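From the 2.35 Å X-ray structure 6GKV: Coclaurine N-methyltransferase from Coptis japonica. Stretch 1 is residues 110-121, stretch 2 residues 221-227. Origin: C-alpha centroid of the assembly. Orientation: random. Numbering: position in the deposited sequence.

Stretch 1 (110-121) AMLDLYCERAQI
Stretch 2 221-227: GLLFLEH

Residues from 110 onward are helical, in a helix that begins earlier in the chain, and residues 221-227 form an extended strand that continues beyond the stretch. The helix packs against the strand with its axis 9.5 Å away at closest approach; the N-to-C directions make an angle of 145°, so the two run roughly antiparallel. Register is set by Ala-119 and Phe-224, whose CA atoms are 5.5 Å apart.

Backbone hydrogen bonds of the i+4 type hold the helix, from Leu-114 N to Ala-110 O (3.0 Å) through Ala-119 N to Tyr-115 O (2.8 Å). Gln-120 then adopts positive phi (57/46) in a Schellman motif: Ile-121 N bonds to Cys-116 O at 3.0 Å, and Gln-120 N makes a weak bond to Glu-117 O, also 3.0 Å. No backbone hydrogen bond joins helix to strand; the contact is made mostly by side chains.

Strand alternation directs the CA-to-CB bonds of Leu-222, Phe-224 and Glu-226 toward the helix, while that of Leu-223 points away. Apolar packing centres on Phe-224 (chi1 t, chi2 76°), which has the largest area covered by the other stretch. Phe-224 CB lies 3.5 Å from Ala-119 CB, and Phe-224 CE1 3.7 Å from Arg-118 CB. Tyr-115 (chi1 m, chi2 -30°) brings CD1 to 3.3 Å from Phe-224 CE2; the rings meet obliquely, centroids 5.6 Å apart and planes at 54°. Leu-222 (m, t) extends CD1 to 3.8 Å from Ala-119 O and 3.7 Å from Gln-120 OE1.

The polar link is a single, very short hydrogen bond: Tyr-115 OH donates to Glu-226 OE1 at 2.5 Å. The extended Glu-226 side chain (t, t, chi3 -80°) places this carboxylate oxygen at the tyrosine ring edge, joining two buried polar side chains, both of which also have hydrogen-bond partners elsewhere in the structure.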

# COMPACT_ATOMS: atom_id res chain seq x y z
N ALA A 110 -27.01 -3.54 5.78
CA ALA A 110 -26.24 -2.50 5.11
C ALA A 110 -24.87 -2.98 4.61
O ALA A 110 -24.46 -2.62 3.50
CB ALA A 110 -26.07 -1.30 6.01
N MET A 111 -24.16 -3.77 5.42
CA MET A 111 -22.89 -4.36 4.95
C MET A 111 -23.12 -5.33 3.79
O MET A 111 -22.35 -5.35 2.83
CB MET A 111 -22.16 -5.12 6.07
CG MET A 111 -21.08 -4.41 6.83
SD MET A 111 -19.75 -3.49 6.05
CE MET A 111 -19.32 -4.53 4.78
N LEU A 112 -24.16 -6.16 3.89
CA LEU A 112 -24.43 -7.18 2.90
C LEU A 112 -24.73 -6.52 1.55
O LEU A 112 -24.20 -6.94 0.51
CB LEU A 112 -25.59 -8.07 3.36
CG LEU A 112 -25.18 -9.04 4.48
CD1 LEU A 112 -26.34 -9.89 5.01
CD2 LEU A 112 -24.01 -9.93 4.03
N ASP A 113 -25.55 -5.48 1.59
CA ASP A 113 -25.82 -4.65 0.42
C ASP A 113 -24.53 -4.06 -0.16
O ASP A 113 -24.30 -4.12 -1.36
CB ASP A 113 -26.79 -3.52 0.77
CG ASP A 113 -28.23 -3.98 0.74
OD1 ASP A 113 -28.48 -5.11 0.28
OD2 ASP A 113 -29.11 -3.20 1.15
N LEU A 114 -23.70 -3.52 0.72
CA LEU A 114 -22.44 -2.91 0.30
C LEU A 114 -21.50 -3.92 -0.39
O LEU A 114 -20.77 -3.56 -1.31
CB LEU A 114 -21.75 -2.26 1.51
CG LEU A 114 -20.46 -1.48 1.23
CD1 LEU A 114 -20.62 -0.47 0.08
CD2 LEU A 114 -19.94 -0.81 2.51
N TYR A 115 -21.53 -5.17 0.05
CA TYR A 115 -20.75 -6.23 -0.60
C TYR A 115 -21.20 -6.44 -2.04
O TYR A 115 -20.38 -6.61 -2.94
CB TYR A 115 -20.88 -7.55 0.15
CG TYR A 115 -20.28 -7.60 1.53
CD1 TYR A 115 -19.19 -6.82 1.87
CD2 TYR A 115 -20.80 -8.47 2.51
CE1 TYR A 115 -18.62 -6.92 3.13
CE2 TYR A 115 -20.26 -8.54 3.78
CZ TYR A 115 -19.17 -7.75 4.09
OH TYR A 115 -18.64 -7.81 5.36
N CYS A 116 -22.51 -6.45 -2.24
CA CYS A 116 -23.09 -6.68 -3.56
C CYS A 116 -22.78 -5.54 -4.49
O CYS A 116 -22.57 -5.74 -5.67
CB CYS A 116 -24.60 -6.87 -3.47
SG CYS A 116 -25.05 -8.20 -2.37
N GLU A 117 -22.77 -4.34 -3.92
CA GLU A 117 -22.42 -3.13 -4.65
C GLU A 117 -20.97 -3.21 -5.10
O GLU A 117 -20.66 -3.10 -6.29
CB GLU A 117 -22.68 -1.91 -3.77
CG GLU A 117 -22.43 -0.54 -4.39
CD GLU A 117 -22.81 0.58 -3.42
OE1 GLU A 117 -23.74 0.37 -2.60
OE2 GLU A 117 -22.19 1.66 -3.46
N ARG A 118 -20.07 -3.43 -4.14
CA ARG A 118 -18.64 -3.35 -4.41
C ARG A 118 -18.11 -4.55 -5.21
O ARG A 118 -17.13 -4.44 -5.95
CB ARG A 118 -17.88 -3.17 -3.09
CG ARG A 118 -18.17 -1.83 -2.43
CD ARG A 118 -17.18 -1.49 -1.33
NE ARG A 118 -17.33 -0.09 -0.93
CZ ARG A 118 -16.81 0.45 0.16
NH1 ARG A 118 -16.09 -0.29 1.01
NH2 ARG A 118 -16.99 1.73 0.41
N ALA A 119 -18.76 -5.70 -5.07
CA ALA A 119 -18.40 -6.86 -5.87
C ALA A 119 -19.18 -6.86 -7.19
O ALA A 119 -18.91 -7.67 -8.08
CB ALA A 119 -18.65 -8.14 -5.10
N GLN A 120 -20.14 -5.93 -7.30
CA GLN A 120 -20.94 -5.73 -8.51
C GLN A 120 -21.66 -7.00 -8.93
O GLN A 120 -21.63 -7.38 -10.11
CB GLN A 120 -20.08 -5.20 -9.66
CG GLN A 120 -19.53 -3.79 -9.46
CD GLN A 120 -18.36 -3.51 -10.37
OE1 GLN A 120 -18.00 -4.35 -11.20
NE2 GLN A 120 -17.74 -2.35 -10.23
N ILE A 121 -22.27 -7.66 -7.96
CA ILE A 121 -23.12 -8.80 -8.23
C ILE A 121 -24.25 -8.30 -9.13
O ILE A 121 -24.69 -7.15 -9.02
CB ILE A 121 -23.68 -9.44 -6.93
N GLY A 221 -14.43 -12.55 -14.30
CA GLY A 221 -14.98 -12.70 -12.97
C GLY A 221 -14.22 -11.82 -11.99
O GLY A 221 -13.10 -11.40 -12.28
N LEU A 222 -14.82 -11.56 -10.84
CA LEU A 222 -14.17 -10.75 -9.80
C LEU A 222 -14.01 -11.52 -8.51
O LEU A 222 -14.72 -12.49 -8.24
CB LEU A 222 -14.97 -9.47 -9.54
CG LEU A 222 -15.25 -8.66 -10.81
CD1 LEU A 222 -15.96 -7.36 -10.52
CD2 LEU A 222 -13.95 -8.41 -11.56
N LEU A 223 -13.04 -11.07 -7.72
CA LEU A 223 -12.81 -11.52 -6.36
C LEU A 223 -13.02 -10.34 -5.41
O LEU A 223 -12.31 -9.34 -5.51
CB LEU A 223 -11.40 -12.08 -6.19
CG LEU A 223 -11.03 -12.33 -4.73
CD1 LEU A 223 -11.97 -13.36 -4.14
CD2 LEU A 223 -9.56 -12.76 -4.55
N PHE A 224 -14.00 -10.44 -4.51
CA PHE A 224 -14.17 -9.40 -3.49
C PHE A 224 -13.73 -9.89 -2.10
O PHE A 224 -14.18 -10.95 -1.62
CB PHE A 224 -15.61 -8.91 -3.44
CG PHE A 224 -15.84 -7.90 -2.34
CD1 PHE A 224 -15.41 -6.59 -2.48
CD2 PHE A 224 -16.47 -8.27 -1.16
CE1 PHE A 224 -15.62 -5.66 -1.46
CE2 PHE A 224 -16.67 -7.35 -0.14
CZ PHE A 224 -16.24 -6.04 -0.29
N LEU A 225 -12.87 -9.11 -1.46
CA LEU A 225 -12.30 -9.48 -0.16
C LEU A 225 -12.55 -8.47 0.95
O LEU A 225 -12.34 -7.28 0.76
CB LEU A 225 -10.80 -9.68 -0.30
CG LEU A 225 -10.04 -9.88 1.01
CD1 LEU A 225 -10.45 -11.19 1.61
CD2 LEU A 225 -8.54 -9.85 0.76
N GLU A 226 -12.98 -8.94 2.11
CA GLU A 226 -12.98 -8.13 3.32
C GLU A 226 -12.06 -8.76 4.37
O GLU A 226 -12.13 -9.97 4.64
CB GLU A 226 -14.39 -7.96 3.90
CG GLU A 226 -14.43 -7.06 5.15
CD GLU A 226 -15.81 -7.01 5.82
OE1 GLU A 226 -16.69 -6.27 5.33
OE2 GLU A 226 -16.03 -7.71 6.82
N HIS A 227 -11.18 -7.94 4.95
CA HIS A 227 -10.38 -8.38 6.08
C HIS A 227 -10.25 -7.25 7.06
O HIS A 227 -10.15 -6.10 6.66
CB HIS A 227 -8.99 -8.83 5.65
CG HIS A 227 -8.19 -7.77 4.97
ND1 HIS A 227 -7.27 -7.00 5.64
CD2 HIS A 227 -8.16 -7.36 3.68
CE1 HIS A 227 -6.70 -6.16 4.79
NE2 HIS A 227 -7.22 -6.36 3.59